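Hydrolase, haloacid dehalogenase-like family (Chlorobaculum tepidum, PDB 2HCF) probably acts as a magnesium-dependent hydrolase of the haloacid dehalogenase superfamily, its substrate not established. Local coordinates at residues 170-183 with 189-201. Residues are numbered along the deposited sequence; the frame is centred on the assembly and turned at random.
Sequences PSQIVIIGDTEHDI and LDARSIAVATGNF. With MG (magnesium ion), chain B.
R192 lies across V174 and reaches back to the turn before strand 173-177. Its CB and CG pass over I173 O, CD nears S171 O, and R192 NE donates to that same S171 O at 2.7 Å, nearly in the guanidinium plane. NH2 adds a weak bond to S171 O and a hydrogen bond to I228 O. The bend at chi3 (-77°) turns the planar group so that one face rests on V174 CG2, 3.2 Å from R192 NH2. With an alanine in place of R192, S171 O and I228 O would probably lose these donors and V174 CG2 the flat group packed over it. On the same sheet face, V174 CG1 presses tightly on I194 CD1 (3.5 Å). Strands 173-177 and 192-196 run parallel, with R192 N, I175 N, I194 N, G177 N and V196 N bonding alternately across; with helix 180-187 they form a beta-alpha-beta unit of the Rossmann-like HAD core. On the other face, I183 CD1 of that helix meets A195 CB. G177, having no side chain, lies close against D182. D182 OD2 accepts from T179 N, the capping-box bond of N-cap T179, and from T179 OG1 on the opposite face; T179 OG1 in turn accepts from H181 N. Just past the end of strand 173-177, D178 OD1 binds magnesium at 2.1 Å, sharing the ion with D10 OD2, the backbone O of D12 and three waters. D178 OD2 takes hydrogen bonds from two waters, one a magnesium ligand and the other held by N200 N, and packs 3.5 Å from G199 CA. Beyond it the F201 ring turns an edge to D178 O, and F201 CE2 meets T179 CG2 at 3.8 Å.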
loop_
_atom_site.group_PDB
_atom_site.type_symbol
_atom_site.label_atom_id
_atom_site.label_comp_id
_atom_site.label_asym_id
_atom_site.label_seq_id
_atom_site.Cartn_x
_atom_site.Cartn_y
_atom_site.Cartn_z
ATOM N N PRO A 170 -12.649 10.292 13.238
ATOM C CA PRO A 170 -11.766 9.140 13.424
ATOM C C PRO A 170 -12.468 7.775 13.321
ATOM O O PRO A 170 -11.954 6.876 12.651
ATOM C CB PRO A 170 -11.199 9.369 14.831
ATOM C CG PRO A 170 -11.216 10.844 14.989
ATOM C CD PRO A 170 -12.493 11.265 14.340
ATOM N N SER A 171 -13.653 7.635 13.920
ATOM C CA SER A 171 -14.361 6.356 13.905
ATOM C C SER A 171 -14.917 6.033 12.547
ATOM O O SER A 171 -15.339 4.901 12.334
ATOM C CB SER A 171 -15.526 6.351 14.881
ATOM O OG SER A 171 -16.440 7.403 14.595
ATOM N N GLN A 172 -14.959 7.030 11.666
ATOM C CA GLN A 172 -15.392 6.835 10.263
ATOM C C GLN A 172 -14.254 6.524 9.274
ATOM O O GLN A 172 -14.489 6.375 8.089
ATOM C CB GLN A 172 -16.146 8.081 9.781
ATOM C CG GLN A 172 -17.498 8.262 10.409
ATOM C CD GLN A 172 -18.120 9.618 10.084
ATOM O OE1 GLN A 172 -17.428 10.596 9.821
ATOM N NE2 GLN A 172 -19.436 9.675 10.124
ATOM N N ILE A 173 -13.025 6.442 9.764
ATOM C CA ILE A 173 -11.875 6.181 8.912
ATOM C C ILE A 173 -11.294 4.807 9.246
ATOM O O ILE A 173 -10.998 4.514 10.398
ATOM C CB ILE A 173 -10.764 7.236 9.086
ATOM C CG1 ILE A 173 -11.332 8.658 8.892
ATOM C CG2 ILE A 173 -9.595 6.940 8.091
ATOM C CD1 ILE A 173 -10.424 9.760 9.466
ATOM N N VAL A 174 -11.142 3.983 8.218
ATOM C CA VAL A 174 -10.659 2.610 8.376
ATOM C C VAL A 174 -9.429 2.413 7.489
ATOM O O VAL A 174 -9.468 2.650 6.269
ATOM C CB VAL A 174 -11.765 1.582 8.015
ATOM C CG1 VAL A 174 -11.260 0.160 8.154
ATOM C CG2 VAL A 174 -12.982 1.795 8.889
ATOM N N ILE A 175 -8.336 2.007 8.126
ATOM C CA ILE A 175 -7.096 1.777 7.435
ATOM C C ILE A 175 -6.702 0.315 7.531
ATOM O O ILE A 175 -6.546 -0.223 8.622
ATOM C CB ILE A 175 -6.018 2.693 7.973
ATOM C CG1 ILE A 175 -6.245 4.089 7.393
ATOM C CG2 ILE A 175 -4.637 2.226 7.589
ATOM C CD1 ILE A 175 -5.590 5.198 8.160
ATOM N N ILE A 176 -6.543 -0.315 6.368
ATOM C CA ILE A 176 -6.364 -1.764 6.287
ATOM C C ILE A 176 -4.998 -2.140 5.695
ATOM O O ILE A 176 -4.632 -1.679 4.589
ATOM C CB ILE A 176 -7.495 -2.403 5.444
ATOM C CG1 ILE A 176 -8.855 -2.096 6.076
ATOM C CG2 ILE A 176 -7.295 -3.911 5.295
ATOM C CD1 ILE A 176 -10.042 -2.230 5.120
ATOM N N GLY A 177 -4.293 -3.029 6.399
ATOM C CA GLY A 177 -3.030 -3.596 5.930
ATOM C C GLY A 177 -2.504 -4.786 6.713
ATOM O O GLY A 177 -3.148 -5.266 7.635
ATOM N N ASP A 178 -1.289 -5.217 6.364
ATOM C CA ASP A 178 -0.701 -6.485 6.813
ATOM C C ASP A 178 0.561 -6.394 7.676
ATOM O O ASP A 178 1.134 -7.441 7.992
ATOM C CB ASP A 178 -0.403 -7.359 5.590
ATOM C CG ASP A 178 0.762 -6.805 4.735
ATOM O OD1 ASP A 178 0.610 -5.655 4.256
ATOM O OD2 ASP A 178 1.796 -7.527 4.544
ATOM N N THR A 179 0.991 -5.173 8.051
ATOM C CA THR A 179 2.216 -4.985 8.844
ATOM C C THR A 179 2.046 -3.984 9.956
ATOM O O THR A 179 1.059 -3.245 10.027
ATOM C CB THR A 179 3.420 -4.473 7.989
ATOM O OG1 THR A 179 3.353 -3.034 7.866
ATOM C CG2 THR A 179 3.419 -5.130 6.609
ATOM N N GLU A 180 3.057 -3.929 10.827
ATOM C CA GLU A 180 3.078 -2.932 11.881
ATOM C C GLU A 180 3.000 -1.503 11.325
ATOM O O GLU A 180 2.522 -0.609 12.006
ATOM C CB GLU A 180 4.341 -3.068 12.725
ATOM C CG GLU A 180 5.593 -2.670 12.020
ATOM C CD GLU A 180 6.835 -2.825 12.890
ATOM O OE1 GLU A 180 6.860 -2.216 13.977
ATOM O OE2 GLU A 180 7.771 -3.558 12.487
ATOM N N HIS A 181 3.464 -1.298 10.089
ATOM C CA HIS A 181 3.509 0.049 9.515
ATOM C C HIS A 181 2.109 0.542 9.161
ATOM O O HIS A 181 1.802 1.725 9.292
ATOM C CB HIS A 181 4.434 0.074 8.308
ATOM C CG HIS A 181 5.801 -0.449 8.609
ATOM N ND1 HIS A 181 6.585 0.077 9.620
ATOM C CD2 HIS A 181 6.497 -1.482 8.091
ATOM C CE1 HIS A 181 7.726 -0.585 9.672
ATOM N NE2 HIS A 181 7.704 -1.527 8.744
ATOM N N ASP A 182 1.271 -0.375 8.690
ATOM C CA ASP A 182 -0.123 -0.095 8.459
ATOM C C ASP A 182 -0.817 0.291 9.767
ATOM O O ASP A 182 -1.491 1.319 9.854
ATOM C CB ASP A 182 -0.783 -1.304 7.818
ATOM C CG ASP A 182 -0.087 -1.689 6.536
ATOM O OD1 ASP A 182 -0.347 -1.025 5.532
ATOM O OD2 ASP A 182 0.742 -2.622 6.532
ATOM N N ILE A 183 -0.615 -0.516 10.780
ATOM C CA ILE A 183 -1.283 -0.277 12.027
ATOM C C ILE A 183 -0.840 1.074 12.590
ATOM O O ILE A 183 -1.636 1.839 13.165
ATOM C CB ILE A 183 -0.967 -1.410 13.054
ATOM C CG1 ILE A 183 -1.552 -2.738 12.575
ATOM C CG2 ILE A 183 -1.572 -1.073 14.403
ATOM C CD1 ILE A 183 -0.996 -3.955 13.267
ATOM N N LEU A 189 -4.409 9.455 12.600
ATOM C CA LEU A 189 -5.733 10.058 12.540
ATOM C C LEU A 189 -6.654 9.547 13.630
ATOM O O LEU A 189 -7.857 9.834 13.589
ATOM C CB LEU A 189 -6.360 9.715 11.205
ATOM C CG LEU A 189 -5.629 10.122 9.925
ATOM C CD1 LEU A 189 -6.496 9.666 8.770
ATOM C CD2 LEU A 189 -5.367 11.624 9.866
ATOM N N ASP A 190 -6.086 8.810 14.593
ATOM C CA ASP A 190 -6.857 7.979 15.535
ATOM C C ASP A 190 -7.892 7.141 14.775
ATOM O O ASP A 190 -9.024 6.947 15.228
ATOM C CB ASP A 190 -7.525 8.829 16.623
ATOM C CG ASP A 190 -8.105 7.984 17.770
ATOM O OD1 ASP A 190 -7.672 6.829 17.952
ATOM O OD2 ASP A 190 -8.994 8.484 18.496
ATOM N N ALA A 191 -7.490 6.619 13.622
ATOM C CA ALA A 191 -8.415 5.859 12.778
ATOM C C ALA A 191 -8.558 4.417 13.257
ATOM O O ALA A 191 -7.800 3.964 14.122
ATOM C CB ALA A 191 -7.953 5.883 11.363
ATOM N N ARG A 192 -9.553 3.714 12.716
ATOM C CA ARG A 192 -9.737 2.303 13.035
ATOM C C ARG A 192 -8.815 1.484 12.131
ATOM O O ARG A 192 -8.971 1.505 10.904
ATOM C CB ARG A 192 -11.206 1.888 12.822
ATOM C CG ARG A 192 -12.169 2.560 13.798
ATOM C CD ARG A 192 -13.563 1.949 13.798
ATOM N NE ARG A 192 -14.353 2.369 12.638
ATOM C CZ ARG A 192 -14.872 1.570 11.712
ATOM N NH1 ARG A 192 -14.685 0.251 11.721
ATOM N NH2 ARG A 192 -15.579 2.123 10.738
ATOM N N SER A 193 -7.874 0.762 12.723
ATOM C CA SER A 193 -6.969 -0.094 11.984
ATOM C C SER A 193 -7.536 -1.494 11.955
ATOM O O SER A 193 -8.003 -2.005 12.973
ATOM C CB SER A 193 -5.559 -0.085 12.563
ATOM O OG SER A 193 -5.576 -0.461 13.911
ATOM N N ILE A 194 -7.558 -2.086 10.756
ATOM C CA ILE A 194 -7.849 -3.502 10.611
ATOM C C ILE A 194 -6.604 -4.140 9.995
ATOM O O ILE A 194 -6.215 -3.795 8.886
ATOM C CB ILE A 194 -9.080 -3.773 9.707
ATOM C CG1 ILE A 194 -10.386 -3.244 10.324
ATOM C CG2 ILE A 194 -9.214 -5.269 9.391
ATOM C CD1 ILE A 194 -11.513 -3.137 9.259
ATOM N N ALA A 195 -5.978 -5.049 10.722
ATOM C CA ALA A 195 -4.785 -5.740 10.250
ATOM C C ALA A 195 -5.222 -7.102 9.762
ATOM O O ALA A 195 -6.142 -7.707 10.349
ATOM C CB ALA A 195 -3.802 -5.882 11.353
ATOM N N VAL A 196 -4.569 -7.577 8.698
ATOM C CA VAL A 196 -4.831 -8.892 8.134
ATOM C C VAL A 196 -3.499 -9.631 7.999
ATOM O O VAL A 196 -2.519 -9.082 7.491
ATOM C CB VAL A 196 -5.622 -8.752 6.795
ATOM C CG1 VAL A 196 -4.860 -7.942 5.802
ATOM C CG2 VAL A 196 -6.010 -10.116 6.261
ATOM N N ALA A 197 -3.440 -10.865 8.514
ATOM C CA ALA A 197 -2.168 -11.593 8.655
ATOM C C ALA A 197 -1.883 -12.431 7.416
ATOM O O ALA A 197 -1.491 -13.605 7.506
ATOM C CB ALA A 197 -2.183 -12.448 9.926
ATOM N N THR A 198 -2.065 -11.805 6.254
ATOM C CA THR A 198 -1.828 -12.443 4.956
ATOM C C THR A 198 -0.486 -12.021 4.327
ATOM O O THR A 198 -0.197 -12.340 3.180
ATOM C CB THR A 198 -2.975 -12.151 3.968
ATOM O OG1 THR A 198 -3.320 -10.769 4.002
ATOM C CG2 THR A 198 -4.183 -12.957 4.326
ATOM N N GLY A 199 0.362 -11.333 5.100
ATOM C CA GLY A 199 1.697 -11.016 4.628
ATOM C C GLY A 199 2.707 -11.865 5.349
ATOM O O GLY A 199 2.449 -13.059 5.663
ATOM N N ASN A 200 3.835 -11.255 5.677
ATOM C CA ASN A 200 4.906 -11.979 6.321
ATOM C C ASN A 200 4.843 -11.985 7.848
ATOM O O ASN A 200 5.741 -12.502 8.481
ATOM C CB ASN A 200 6.257 -11.465 5.802
ATOM C CG ASN A 200 6.399 -11.675 4.311
ATOM O OD1 ASN A 200 5.881 -12.645 3.766
ATOM N ND2 ASN A 200 7.047 -10.749 3.644
ATOM N N PHE A 201 3.755 -11.474 8.429
ATOM C CA PHE A 201 3.658 -11.335 9.912
ATOM C C PHE A 201 2.427 -12.058 10.407
ATOM O O PHE A 201 1.340 -11.908 9.854
ATOM C CB PHE A 201 3.652 -9.876 10.337
ATOM C CG PHE A 201 4.787 -9.120 9.753
ATOM C CD1 PHE A 201 6.051 -9.172 10.348
ATOM C CD2 PHE A 201 4.631 -8.459 8.535
ATOM C CE1 PHE A 201 7.132 -8.546 9.745
ATOM C CE2 PHE A 201 5.695 -7.825 7.945
ATOM C CZ PHE A 201 6.948 -7.872 8.534
HETATM MG MG MG B . 1.490 -4.442 2.787
HETATM O O HOH W 1 0.984 -10.301 7.629
HETATM O O HOH W 2 4.235 -8.705 4.577
HETATM O O HOH W 3 3.256 -5.801 3.056
HETATM O O HOH W 4 1.861 -2.900 4.117
HETATM O O HOH W 5 -3.846 1.555 14.860
HETATM O O HOH W 6 2.630 -3.234 1.463
#